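Local coordinates for major pepsin inhibitor PI-3 (Ascaris suum, PDB 1F32), which inhibits the aspartic protease pepsin as a secreted, disulfide-bonded protein of the I33 inhibitor family, at residues A[18-23]-A[63-68]; A[25-30]-A[69-74]; A[82-87]-A[99-104]. One frame throughout, in Å; residues are numbered along the deposited sequence.

Interaction 1 is buried and interaction 2 partly so; their centres lie about 6 Å apart, and they draw on neighbouring strands of one three-stranded antiparallel sheet, 19-22 and 25-29; Val-20 N to Thr-28 O, 2.8 Å, is a probable hydrogen bond between them. Both are apolar: valines on a disulfide-bearing 3-10 turn in interaction 1, methionines on an indole and a leucine in interaction 2. Interaction 3 is a small, polar surface contact between an asparagine in a hairpin turn of the five-stranded sheet and a histidine on helix 98-116. Segments 69-74 and 82-87 both contribute strands to that larger sheet, so interaction 2 joins the two sheets, whereas interaction 3 stays on the side of the larger one.

Interaction 1 (A[18-23]-A[63-68]); sequences NQVFVA and PPFCGP
Val-20, on the middle strand of a three-stranded antiparallel sheet, points its side chain toward the short 3-10 turn 64-66, and both methyls make contact there. With CG1 anti to the backbone N (chi1 -176°), that methyl reaches the backbone of the turn, 3.7 Å from Phe-65 O, while CG2 lies 3.8 Å from Phe-65 CD1. The approach to the ring is oblique. Phe-65 holds CG between its own backbone N and carbonyl carbon (chi1 52°), which brings the ring back toward the strand, and Pro-63 CB covers one of its faces near the rim.

The turn is closed by two backbone bonds, from Cys-66 N to Pro-63 O and from Gly-67 N to Pro-64 O, both 3.0 Å. Its disulfide from Cys-66 to Cys-13 ties it to strand 13-16, the neighbour of strand 19-22 in the small sheet, and helix 35-52 packs on Phe-65 and Cys-66 through Val-37 and Phe-41.

Two residues further on, on the same side of the strand, Val-22 sets CG2 3.5 Å from Cys-66 O, with CG1 more distant at 4.1 Å from the same oxygen. Here the CA atoms of Val-22 and Cys-66 come within 6.5 Å, and Met-71 and Trp-27 add further apolar packing around the valine.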
ATOM      1  N   ASN A  18       0.065  10.775 -13.612  1.00 15.96           N
ATOM      2  CA  ASN A  18       1.300  10.955 -12.839  1.00 16.60           C
ATOM      3  C   ASN A  18       1.254  10.344 -11.449  1.00 17.14           C
ATOM      4  O   ASN A  18       2.277  10.299 -10.761  1.00 15.47           O
ATOM      5  CB  ASN A  18       1.652  12.441 -12.666  1.00 16.78           C
ATOM      6  CG  ASN A  18       2.036  13.111 -13.967  1.00 18.84           C
ATOM      7  OD1 ASN A  18       2.299  14.322 -14.007  1.00 21.13           O
ATOM      8  ND2 ASN A  18       2.075  12.337 -15.032  1.00 14.56           N
ATOM      9  N   GLN A  19       0.077   9.908 -11.022  1.00 15.67           N
ATOM     10  CA  GLN A  19      -0.062   9.325  -9.695  1.00 17.58           C
ATOM     11  C   GLN A  19       0.259   7.846  -9.679  1.00 15.67           C
ATOM     12  O   GLN A  19      -0.402   7.058 -10.361  1.00 17.32           O
ATOM     13  CB  GLN A  19      -1.495   9.520  -9.178  1.00 16.67           C
ATOM     14  CG  GLN A  19      -1.716   9.005  -7.773  1.00 18.97           C
ATOM     15  CD  GLN A  19      -0.982   9.826  -6.736  1.00 20.76           C
ATOM     16  OE1 GLN A  19      -1.227  11.024  -6.595  1.00 24.52           O
ATOM     17  NE2 GLN A  19      -0.080   9.190  -6.003  1.00 19.67           N
ATOM     18  N   VAL A  20       1.273   7.467  -8.905  1.00 14.58           N
ATOM     19  CA  VAL A  20       1.614   6.068  -8.769  1.00 13.52           C
ATOM     20  C   VAL A  20       0.695   5.467  -7.713  1.00 14.91           C
ATOM     21  O   VAL A  20       0.558   5.998  -6.611  1.00 14.26           O
ATOM     22  CB  VAL A  20       3.081   5.852  -8.302  1.00 11.38           C
ATOM     23  CG1 VAL A  20       3.394   4.353  -8.274  1.00 13.97           C
ATOM     24  CG2 VAL A  20       4.059   6.587  -9.241  1.00 12.90           C
ATOM     25  N   PHE A  21       0.048   4.364  -8.064  1.00 15.32           N
ATOM     26  CA  PHE A  21      -0.835   3.663  -7.146  1.00 16.99           C
ATOM     27  C   PHE A  21      -0.247   2.297  -6.825  1.00 17.48           C
ATOM     28  O   PHE A  21       0.155   1.557  -7.722  1.00 17.12           O
ATOM     29  CB  PHE A  21      -2.216   3.473  -7.768  1.00 19.60           C
ATOM     30  CG  PHE A  21      -3.050   4.713  -7.768  1.00 20.58           C
ATOM     31  CD1 PHE A  21      -3.758   5.086  -6.630  1.00 20.10           C
ATOM     32  CD2 PHE A  21      -3.134   5.505  -8.910  1.00 20.94           C
ATOM     33  CE1 PHE A  21      -4.546   6.235  -6.628  1.00 21.39           C
ATOM     34  CE2 PHE A  21      -3.912   6.649  -8.918  1.00 22.84           C
ATOM     35  CZ  PHE A  21      -4.621   7.014  -7.776  1.00 21.22           C
ATOM     36  N   VAL A  22      -0.165   1.988  -5.538  1.00 15.79           N
ATOM     37  CA  VAL A  22       0.320   0.690  -5.085  1.00 16.07           C
ATOM     38  C   VAL A  22      -0.777   0.156  -4.159  1.00 16.48           C
ATOM     39  O   VAL A  22      -1.189   0.842  -3.215  1.00 17.43           O
ATOM     40  CB  VAL A  22       1.632   0.829  -4.315  1.00 16.36           C
ATOM     41  CG1 VAL A  22       2.133  -0.536  -3.873  1.00 12.95           C
ATOM     42  CG2 VAL A  22       2.659   1.527  -5.201  1.00 16.01           C
ATOM     43  N   ALA A  23      -1.263  -1.049  -4.448  1.00 17.16           N
ATOM     44  CA  ALA A  23      -2.329  -1.646  -3.649  1.00 18.46           C
ATOM     45  C   ALA A  23      -3.496  -0.663  -3.609  1.00 19.09           C
ATOM     46  O   ALA A  23      -4.194  -0.545  -2.600  1.00 19.72           O
ATOM     47  CB  ALA A  23      -1.828  -1.936  -2.236  1.00 19.32           C
ATOM     48  N   PRO A  63       8.912  -0.086 -12.057  1.00 19.26           N
ATOM     49  CA  PRO A  63      10.041   0.813 -11.805  1.00 18.29           C
ATOM     50  C   PRO A  63      10.244   1.002 -10.304  1.00 18.98           C
ATOM     51  O   PRO A  63       9.372   0.674  -9.483  1.00 18.23           O
ATOM     52  CB  PRO A  63       9.622   2.113 -12.506  1.00 18.07           C
ATOM     53  CG  PRO A  63       8.647   1.628 -13.590  1.00 17.04           C
ATOM     54  CD  PRO A  63       7.848   0.610 -12.802  1.00 16.43           C
ATOM     55  N   PRO A  64      11.395   1.557  -9.913  1.00 18.65           N
ATOM     56  CA  PRO A  64      11.601   1.730  -8.474  1.00 18.67           C
ATOM     57  C   PRO A  64      10.579   2.603  -7.756  1.00 19.26           C
ATOM     58  O   PRO A  64      10.455   2.524  -6.532  1.00 17.74           O
ATOM     59  CB  PRO A  64      13.033   2.272  -8.373  1.00 20.78           C
ATOM     60  CG  PRO A  64      13.463   2.558  -9.782  1.00 19.32           C
ATOM     61  CD  PRO A  64      12.649   1.712 -10.675  1.00 20.08           C
ATOM     62  N   PHE A  65       9.834   3.415  -8.502  1.00 16.59           N
ATOM     63  CA  PHE A  65       8.865   4.286  -7.857  1.00 17.73           C
ATOM     64  C   PHE A  65       7.622   3.566  -7.378  1.00 17.91           C
ATOM     65  O   PHE A  65       6.727   4.180  -6.788  1.00 17.02           O
ATOM     66  CB  PHE A  65       8.504   5.492  -8.739  1.00 16.28           C
ATOM     67  CG  PHE A  65       8.067   5.147 -10.146  1.00 16.18           C
ATOM     68  CD1 PHE A  65       6.903   4.411 -10.386  1.00 17.02           C
ATOM     69  CD2 PHE A  65       8.788   5.643 -11.241  1.00 13.95           C
ATOM     70  CE1 PHE A  65       6.461   4.181 -11.712  1.00 17.75           C
ATOM     71  CE2 PHE A  65       8.358   5.423 -12.546  1.00 16.50           C
ATOM     72  CZ  PHE A  65       7.192   4.694 -12.787  1.00 15.92           C
ATOM     73  N   CYS A  66       7.552   2.265  -7.647  1.00 15.22           N
ATOM     74  CA  CYS A  66       6.454   1.450  -7.145  1.00 15.70           C
ATOM     75  C   CYS A  66       6.764   1.106  -5.694  1.00 17.95           C
ATOM     76  O   CYS A  66       5.969   0.448  -5.012  1.00 16.95           O
ATOM     77  CB  CYS A  66       6.323   0.167  -7.950  1.00 16.63           C
ATOM     78  SG  CYS A  66       5.580   0.480  -9.564  1.00 14.93           S
ATOM     79  N   GLY A  67       7.939   1.536  -5.231  1.00 18.39           N
ATOM     80  CA  GLY A  67       8.327   1.279  -3.854  1.00 20.66           C
ATOM     81  C   GLY A  67       8.944  -0.085  -3.601  1.00 19.69           C
ATOM     82  O   GLY A  67       8.995  -0.928  -4.493  1.00 19.12           O
ATOM     83  N   PRO A  68       9.429  -0.332  -2.378  1.00 22.11           N
ATOM     84  CA  PRO A  68      10.043  -1.621  -2.039  1.00 23.19           C
ATOM     85  C   PRO A  68       9.093  -2.767  -2.389  1.00 25.33           C
ATOM     86  O   PRO A  68       7.942  -2.781  -1.957  1.00 25.61           O
ATOM     87  CB  PRO A  68      10.285  -1.493  -0.535  1.00 24.22           C
ATOM     88  CG  PRO A  68      10.553  -0.021  -0.366  1.00 25.69           C
ATOM     89  CD  PRO A  68       9.457   0.588  -1.224  1.00 22.87           C
TER

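Interaction 2 (A[25-30]-A[69-74]); sequences LPWTML and QDMKMF
The backbones of 25-30 and 69-74 stay well apart, with CA atoms 10.7 Å from each other at Leu-25 and Met-73 and 12.2 Å at Trp-27 and Met-71, and no hydrogen bond joins them, so long side chains span the gap. The principal one is Met-71, which comes from the direction opposite to Trp-27 and lays its end over the benzene part of the indole. Its methyl CE sits 3.9 Å from the centroid of the six-membered ring, only 11° off the normal, a CH-pi contact over the face. SD takes a different place, 35° off the normal, in an oblique Met-aromatic contact whose nearest approach is 3.5 Å from SD to Trp-27 CH2. Met-71 starts with CG between its backbone N and carbonyl carbon (chi1 67°), then runs extended, a course that carries both sulfur and methyl to the ring.

The contact bridges two antiparallel sheets: Leu-25 and Trp-27 belong to the edge strand 25-29 of the three-stranded one, while Met-73 lies on strand 72-76 of the five-stranded one and Met-71 just before it. Leu-82, on strand 79-82 of the larger sheet, packs on Trp-27 and both methionines, and Lys-85 makes a cation-pi contact with the indole.

At the Leu-25 end the meeting is plainer. Met-73, extended throughout with CG anti to the backbone N, reaches tip to tip with Leu-25, its CE 3.8 Å from Leu-25 CD1. Phe-87 and Gln-90 also touch this leucine, and Phe-11 packs on Met-73. Between the two side-chain pairs, Pro-26 forms the centre of an inverse gamma turn, whose bond from Trp-27 N to Leu-25 O, 2.9 Å, is weak.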
ATOM      1  N   LEU A  25      -3.428   2.456  -3.399  1.00 14.96           N
ATOM      2  CA  LEU A  25      -3.169   3.632  -2.572  1.00 16.07           C
ATOM      3  C   LEU A  25      -2.218   4.585  -3.319  1.00 18.04           C
ATOM      4  O   LEU A  25      -1.297   4.135  -4.009  1.00 19.69           O
ATOM      5  CB  LEU A  25      -2.572   3.188  -1.229  1.00 15.01           C
ATOM      6  CG  LEU A  25      -3.536   2.324  -0.405  1.00 16.61           C
ATOM      7  CD1 LEU A  25      -2.862   1.868   0.865  1.00 18.50           C
ATOM      8  CD2 LEU A  25      -4.791   3.127  -0.078  1.00 18.25           C
ATOM      9  N   PRO A  26      -2.437   5.909  -3.201  1.00 18.17           N
ATOM     10  CA  PRO A  26      -1.592   6.908  -3.872  1.00 17.03           C
ATOM     11  C   PRO A  26      -0.223   7.018  -3.199  1.00 18.01           C
ATOM     12  O   PRO A  26       0.000   7.848  -2.321  1.00 13.92           O
ATOM     13  CB  PRO A  26      -2.420   8.184  -3.761  1.00 18.92           C
ATOM     14  CG  PRO A  26      -3.138   7.997  -2.463  1.00 18.70           C
ATOM     15  CD  PRO A  26      -3.575   6.560  -2.518  1.00 16.60           C
ATOM     16  N   TRP A  27       0.689   6.174  -3.658  1.00 16.00           N
ATOM     17  CA  TRP A  27       2.036   6.073  -3.116  1.00 15.98           C
ATOM     18  C   TRP A  27       2.923   7.303  -3.311  1.00 14.89           C
ATOM     19  O   TRP A  27       3.459   7.850  -2.344  1.00 16.45           O
ATOM     20  CB  TRP A  27       2.704   4.834  -3.729  1.00 15.52           C
ATOM     21  CG  TRP A  27       3.995   4.495  -3.140  1.00 17.44           C
ATOM     22  CD1 TRP A  27       5.219   4.566  -3.741  1.00 18.42           C
ATOM     23  CD2 TRP A  27       4.224   4.064  -1.803  1.00 20.71           C
ATOM     24  NE1 TRP A  27       6.204   4.204  -2.850  1.00 20.83           N
ATOM     25  CE2 TRP A  27       5.615   3.890  -1.651  1.00 21.78           C
ATOM     26  CE3 TRP A  27       3.381   3.809  -0.707  1.00 19.75           C
ATOM     27  CZ2 TRP A  27       6.189   3.469  -0.444  1.00 21.92           C
ATOM     28  CZ3 TRP A  27       3.951   3.392   0.486  1.00 20.93           C
ATOM     29  CH2 TRP A  27       5.342   3.226   0.608  1.00 21.55           C
ATOM     30  N   THR A  28       3.098   7.715  -4.560  1.00 15.91           N
ATOM     31  CA  THR A  28       3.927   8.869  -4.863  1.00 15.03           C
ATOM     32  C   THR A  28       3.506   9.409  -6.224  1.00 16.82           C
ATOM     33  O   THR A  28       2.782   8.736  -6.977  1.00 16.24           O
ATOM     34  CB  THR A  28       5.428   8.486  -4.897  1.00 16.88           C
ATOM     35  OG1 THR A  28       6.222   9.683  -4.886  1.00 15.57           O
ATOM     36  CG2 THR A  28       5.756   7.716  -6.159  1.00 17.01           C
ATOM     37  N   MET A  29       3.928  10.631  -6.537  1.00 17.25           N
ATOM     38  CA  MET A  29       3.566  11.220  -7.813  1.00 16.79           C
ATOM     39  C   MET A  29       4.832  11.523  -8.604  1.00 17.72           C
ATOM     40  O   MET A  29       5.819  12.019  -8.060  1.00 17.04           O
ATOM     41  CB  MET A  29       2.744  12.492  -7.585  1.00 20.39           C
ATOM     42  CG  MET A  29       1.890  12.892  -8.755  1.00 25.45           C
ATOM     43  SD  MET A  29       0.922  14.379  -8.399  1.00 29.59           S
ATOM     44  CE  MET A  29       1.585  15.406  -9.472  1.00 23.28           C
ATOM     45  N   LEU A  30       4.794  11.208  -9.890  1.00 15.55           N
ATOM     46  CA  LEU A  30       5.930  11.410 -10.783  1.00 15.12           C
ATOM     47  C   LEU A  30       6.069  12.840 -11.292  1.00 15.99           C
ATOM     48  O   LEU A  30       5.072  13.526 -11.531  1.00 14.55           O
ATOM     49  CB  LEU A  30       5.804  10.456 -11.971  1.00 15.44           C
ATOM     50  CG  LEU A  30       5.628   8.983 -11.583  1.00 14.55           C
ATOM     51  CD1 LEU A  30       5.627   8.146 -12.835  1.00 16.31           C
ATOM     52  CD2 LEU A  30       6.737   8.553 -10.631  1.00 17.57           C
ATOM     53  N   GLN A  69       9.562  -3.728  -3.176  1.00 26.61           N
ATOM     54  CA  GLN A  69       8.695  -4.830  -3.578  1.00 27.89           C
ATOM     55  C   GLN A  69       8.325  -5.805  -2.464  1.00 28.28           C
ATOM     56  O   GLN A  69       7.481  -6.677  -2.651  1.00 28.91           O
ATOM     57  CB  GLN A  69       9.310  -5.571  -4.767  1.00 30.77           C
ATOM     58  CG  GLN A  69       9.431  -4.694  -6.018  1.00 32.52           C
ATOM     59  CD  GLN A  69       8.080  -4.170  -6.513  1.00 35.21           C
ATOM     60  OE1 GLN A  69       7.273  -4.916  -7.063  1.00 35.53           O
ATOM     61  NE2 GLN A  69       7.835  -2.880  -6.311  1.00 35.29           N
ATOM     62  N   ASP A  70       8.932  -5.647  -1.296  1.00 26.99           N
ATOM     63  CA  ASP A  70       8.618  -6.528  -0.181  1.00 28.22           C
ATOM     64  C   ASP A  70       8.049  -5.767   1.015  1.00 26.55           C
ATOM     65  O   ASP A  70       8.027  -6.285   2.128  1.00 25.34           O
ATOM     66  CB  ASP A  70       9.873  -7.284   0.251  1.00 29.57           C
ATOM     67  CG  ASP A  70      10.979  -6.359   0.712  1.00 30.27           C
ATOM     68  OD1 ASP A  70      10.877  -5.131   0.490  1.00 31.19           O
ATOM     69  OD2 ASP A  70      11.962  -6.868   1.288  1.00 34.77           O
ATOM     70  N   MET A  71       7.580  -4.545   0.802  1.00 25.72           N
ATOM     71  CA  MET A  71       7.051  -3.807   1.938  1.00 25.96           C
ATOM     72  C   MET A  71       5.777  -4.464   2.455  1.00 25.91           C
ATOM     73  O   MET A  71       5.152  -5.256   1.752  1.00 24.02           O
ATOM     74  CB  MET A  71       6.823  -2.334   1.589  1.00 28.27           C
ATOM     75  CG  MET A  71       5.751  -2.049   0.578  1.00 32.01           C
ATOM     76  SD  MET A  71       5.676  -0.256   0.361  1.00 34.41           S
ATOM     77  CE  MET A  71       4.999  -0.180  -1.259  1.00 32.25           C
ATOM     78  N   LYS A  72       5.427  -4.152   3.700  1.00 25.38           N
ATOM     79  CA  LYS A  72       4.254  -4.720   4.341  1.00 24.69           C
ATOM     80  C   LYS A  72       3.065  -3.767   4.352  1.00 21.85           C
ATOM     81  O   LYS A  72       3.217  -2.548   4.336  1.00 20.51           O
ATOM     82  CB  LYS A  72       4.586  -5.119   5.780  1.00 28.26           C
ATOM     83  CG  LYS A  72       5.705  -6.144   5.916  1.00 32.71           C
ATOM     84  CD  LYS A  72       5.784  -6.654   7.355  1.00 37.01           C
ATOM     85  CE  LYS A  72       6.991  -7.568   7.576  1.00 37.79           C
ATOM     86  NZ  LYS A  72       8.277  -6.819   7.473  1.00 40.33           N
ATOM     87  N   MET A  73       1.873  -4.342   4.370  1.00 20.37           N
ATOM     88  CA  MET A  73       0.665  -3.543   4.411  1.00 17.58           C
ATOM     89  C   MET A  73      -0.166  -4.072   5.565  1.00 18.52           C
ATOM     90  O   MET A  73      -0.203  -5.284   5.812  1.00 20.43           O
ATOM     91  CB  MET A  73      -0.099  -3.688   3.089  1.00 18.80           C
ATOM     92  CG  MET A  73      -1.421  -2.939   3.031  1.00 19.25           C
ATOM     93  SD  MET A  73      -2.019  -2.994   1.339  1.00 24.75           S
ATOM     94  CE  MET A  73      -3.350  -1.853   1.414  1.00 16.10           C
ATOM     95  N   PHE A  74      -0.818  -3.159   6.275  1.00 17.70           N
ATOM     96  CA  PHE A  74      -1.678  -3.506   7.397  1.00 19.08           C
ATOM     97  C   PHE A  74      -2.978  -2.731   7.177  1.00 19.35           C
ATOM     98  O   PHE A  74      -2.966  -1.514   6.974  1.00 19.86           O
ATOM     99  CB  PHE A  74      -1.044  -3.079   8.723  1.00 17.46           C
ATOM    100  CG  PHE A  74       0.255  -3.783   9.047  1.00 20.11           C
ATOM    101  CD1 PHE A  74       0.268  -5.132   9.401  1.00 21.34           C
ATOM    102  CD2 PHE A  74       1.455  -3.078   9.040  1.00 21.07           C
ATOM    103  CE1 PHE A  74       1.471  -5.775   9.747  1.00 22.59           C
ATOM    104  CE2 PHE A  74       2.662  -3.706   9.384  1.00 23.03           C
ATOM    105  CZ  PHE A  74       2.663  -5.060   9.739  1.00 23.18           C
TER

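Interaction 3 (A[82-87]-A[99-104]); sequences LGNKLF and KDHAEV
Polar contact between the segments rests on one pair, Asn-84 and His-101, whose CA atoms lie 8.6 Å apart. The two side chains meet at about a right angle, and the plane of the amide is turned 78° from that of the imidazole. The amide approaches the ring at its edge, beside NE2, rather than over a face; the amide group is probably turned over in the model, and either way one of its terminal atoms lies near that nitrogen. His-101 extends from the helix with CG anti to its carbonyl carbon (chi1 -76°), which carries the imidazole across to Asn-84. Both residues are exposed, and the buried surface is small, 80 Å².

Backbone bonds define the hairpin side. Asn-84 sits in the tight beta-hairpin turn between antiparallel strands 79-82 and 85-88, closed by bonds from Lys-85 N to Leu-82 O, 2.9 Å, and from Leu-82 N to Lys-85 O, 3.0 Å. His-101 belongs to helix 98-116, which follows strand 91-95, so the pair joins a hairpin turn of the five-stranded sheet to the first turn of that helix.

Charged and apolar contacts also surround the start of the helix. Asp-100 OD2 makes a salt bridge with Arg-94 and accepts a hydrogen bond from Thr-97 N. Phe-145 packs on both Leu-86 and Asp-100, and Leu-96 touches His-101.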
ATOM      1  N   LEU A  82       0.904   1.210   4.525  1.00 16.56           N
ATOM      2  CA  LEU A  82       1.594   0.529   3.443  1.00 18.86           C
ATOM      3  C   LEU A  82       3.025   1.026   3.557  1.00 20.03           C
ATOM      4  O   LEU A  82       3.281   2.239   3.515  1.00 20.05           O
ATOM      5  CB  LEU A  82       0.998   0.909   2.089  1.00 17.88           C
ATOM      6  CG  LEU A  82       1.692   0.302   0.866  1.00 16.66           C
ATOM      7  CD1 LEU A  82       1.468  -1.193   0.834  1.00 19.58           C
ATOM      8  CD2 LEU A  82       1.135   0.951  -0.404  1.00 19.99           C
ATOM      9  N   GLY A  83       3.953   0.090   3.710  1.00 21.87           N
ATOM     10  CA  GLY A  83       5.337   0.467   3.877  1.00 24.87           C
ATOM     11  C   GLY A  83       5.338   1.227   5.183  1.00 27.55           C
ATOM     12  O   GLY A  83       4.835   0.756   6.201  1.00 31.07           O
ATOM     13  N   ASN A  84       5.896   2.417   5.184  1.00 28.28           N
ATOM     14  CA  ASN A  84       5.874   3.154   6.422  1.00 27.15           C
ATOM     15  C   ASN A  84       5.083   4.427   6.196  1.00 22.78           C
ATOM     16  O   ASN A  84       5.460   5.490   6.662  1.00 22.27           O
ATOM     17  CB  ASN A  84       7.304   3.433   6.899  1.00 31.32           C
ATOM     18  CG  ASN A  84       8.068   2.150   7.202  1.00 36.01           C
ATOM     19  OD1 ASN A  84       7.562   1.259   7.892  1.00 36.80           O
ATOM     20  ND2 ASN A  84       9.294   2.051   6.685  1.00 40.09           N
ATOM     21  N   LYS A  85       3.973   4.292   5.466  1.00 19.80           N
ATOM     22  CA  LYS A  85       3.109   5.433   5.155  1.00 18.34           C
ATOM     23  C   LYS A  85       1.670   5.142   5.574  1.00 16.30           C
ATOM     24  O   LYS A  85       1.183   4.031   5.415  1.00 14.28           O
ATOM     25  CB  LYS A  85       3.178   5.758   3.662  1.00 18.27           C
ATOM     26  CG  LYS A  85       4.584   6.180   3.172  1.00 21.39           C
ATOM     27  CD  LYS A  85       4.561   6.561   1.684  1.00 24.27           C
ATOM     28  CE  LYS A  85       5.953   6.836   1.102  1.00 27.57           C
ATOM     29  NZ  LYS A  85       5.885   7.358  -0.330  1.00 27.22           N
ATOM     30  N   LEU A  86       0.996   6.162   6.103  1.00 15.85           N
ATOM     31  CA  LEU A  86      -0.383   6.047   6.580  1.00 16.25           C
ATOM     32  C   LEU A  86      -1.386   6.640   5.595  1.00 16.67           C
ATOM     33  O   LEU A  86      -1.163   7.733   5.056  1.00 17.06           O
ATOM     34  CB  LEU A  86      -0.526   6.772   7.931  1.00 18.81           C
ATOM     35  CG  LEU A  86      -1.957   7.033   8.430  1.00 18.72           C
ATOM     36  CD1 LEU A  86      -2.622   5.703   8.730  1.00 18.31           C
ATOM     37  CD2 LEU A  86      -1.939   7.916   9.695  1.00 16.68           C
ATOM     38  N   PHE A  87      -2.480   5.911   5.368  1.00 15.58           N
ATOM     39  CA  PHE A  87      -3.544   6.339   4.461  1.00 17.39           C
ATOM     40  C   PHE A  87      -4.915   6.224   5.124  1.00 18.95           C
ATOM     41  O   PHE A  87      -5.241   5.188   5.705  1.00 18.25           O
ATOM     42  CB  PHE A  87      -3.570   5.471   3.200  1.00 17.78           C
ATOM     43  CG  PHE A  87      -2.282   5.476   2.427  1.00 16.97           C
ATOM     44  CD1 PHE A  87      -1.201   4.684   2.826  1.00 16.59           C
ATOM     45  CD2 PHE A  87      -2.136   6.304   1.320  1.00 18.26           C
ATOM     46  CE1 PHE A  87       0.010   4.732   2.130  1.00 17.03           C
ATOM     47  CE2 PHE A  87      -0.925   6.360   0.613  1.00 19.31           C
ATOM     48  CZ  PHE A  87       0.147   5.579   1.018  1.00 17.30           C
ATOM     49  N   LYS A  99       5.881   6.192  17.445  1.00 24.91           N
ATOM     50  CA  LYS A  99       4.666   5.974  18.226  1.00 25.44           C
ATOM     51  C   LYS A  99       3.638   5.208  17.398  1.00 24.52           C
ATOM     52  O   LYS A  99       2.929   4.346  17.929  1.00 23.30           O
ATOM     53  CB  LYS A  99       4.068   7.304  18.695  1.00 27.59           C
ATOM     54  CG  LYS A  99       4.701   7.853  19.971  1.00 32.86           C
ATOM     55  CD  LYS A  99       4.263   9.293  20.243  1.00 34.86           C
ATOM     56  CE  LYS A  99       4.956   9.854  21.486  1.00 38.83           C
ATOM     57  NZ  LYS A  99       4.735  11.326  21.670  1.00 38.82           N
ATOM     58  N   ASP A 100       3.550   5.535  16.107  1.00 24.04           N
ATOM     59  CA  ASP A 100       2.612   4.856  15.207  1.00 23.24           C
ATOM     60  C   ASP A 100       2.959   3.374  15.100  1.00 22.13           C
ATOM     61  O   ASP A 100       2.076   2.521  15.152  1.00 21.60           O
ATOM     62  CB  ASP A 100       2.637   5.460  13.793  1.00 22.65           C
ATOM     63  CG  ASP A 100       2.147   6.902  13.752  1.00 24.97           C
ATOM     64  OD1 ASP A 100       1.302   7.300  14.594  1.00 21.49           O
ATOM     65  OD2 ASP A 100       2.603   7.633  12.847  1.00 22.92           O
ATOM     66  N   HIS A 101       4.243   3.063  14.944  1.00 21.96           N
ATOM     67  CA  HIS A 101       4.656   1.675  14.833  1.00 22.14           C
ATOM     68  C   HIS A 101       4.300   0.935  16.114  1.00 22.52           C
ATOM     69  O   HIS A 101       3.930  -0.238  16.088  1.00 24.03           O
ATOM     70  CB  HIS A 101       6.166   1.585  14.570  1.00 24.01           C
ATOM     71  CG  HIS A 101       6.556   1.919  13.162  1.00 23.69           C
ATOM     72  ND1 HIS A 101       7.264   3.055  12.834  1.00 25.41           N
ATOM     73  CD2 HIS A 101       6.332   1.265  11.998  1.00 23.05           C
ATOM     74  CE1 HIS A 101       7.461   3.086  11.527  1.00 21.59           C
ATOM     75  NE2 HIS A 101       6.905   2.013  10.996  1.00 24.62           N
ATOM     76  N   ALA A 102       4.412   1.631  17.238  1.00 24.73           N
ATOM     77  CA  ALA A 102       4.095   1.045  18.530  1.00 25.06           C
ATOM     78  C   ALA A 102       2.615   0.691  18.571  1.00 22.65           C
ATOM     79  O   ALA A 102       2.237  -0.351  19.098  1.00 20.78           O
ATOM     80  CB  ALA A 102       4.441   2.019  19.647  1.00 25.66           C
ATOM     81  N   GLU A 103       1.773   1.544  17.995  1.00 21.32           N
ATOM     82  CA  GLU A 103       0.351   1.257  18.000  1.00 21.14           C
ATOM     83  C   GLU A 103       0.028   0.059  17.125  1.00 19.23           C
ATOM     84  O   GLU A 103      -0.892  -0.700  17.441  1.00 17.80           O
ATOM     85  CB  GLU A 103      -0.459   2.454  17.519  1.00 21.24           C
ATOM     86  CG  GLU A 103      -0.551   3.578  18.515  1.00 27.09           C
ATOM     87  CD  GLU A 103      -1.792   4.398  18.289  1.00 28.96           C
ATOM     88  OE1 GLU A 103      -2.878   3.978  18.753  1.00 33.93           O
ATOM     89  OE2 GLU A 103      -1.681   5.445  17.630  1.00 30.47           O
ATOM     90  N   VAL A 104       0.776  -0.098  16.032  1.00 18.16           N
ATOM     91  CA  VAL A 104       0.565  -1.222  15.128  1.00 19.53           C
ATOM     92  C   VAL A 104       0.858  -2.523  15.866  1.00 19.96           C
ATOM     93  O   VAL A 104       0.081  -3.462  15.798  1.00 19.13           O
ATOM     94  CB  VAL A 104       1.482  -1.139  13.882  1.00 17.90           C
ATOM     95  CG1 VAL A 104       1.386  -2.432  13.081  1.00 19.03           C
ATOM     96  CG2 VAL A 104       1.070   0.046  13.014  1.00 18.16           C
TER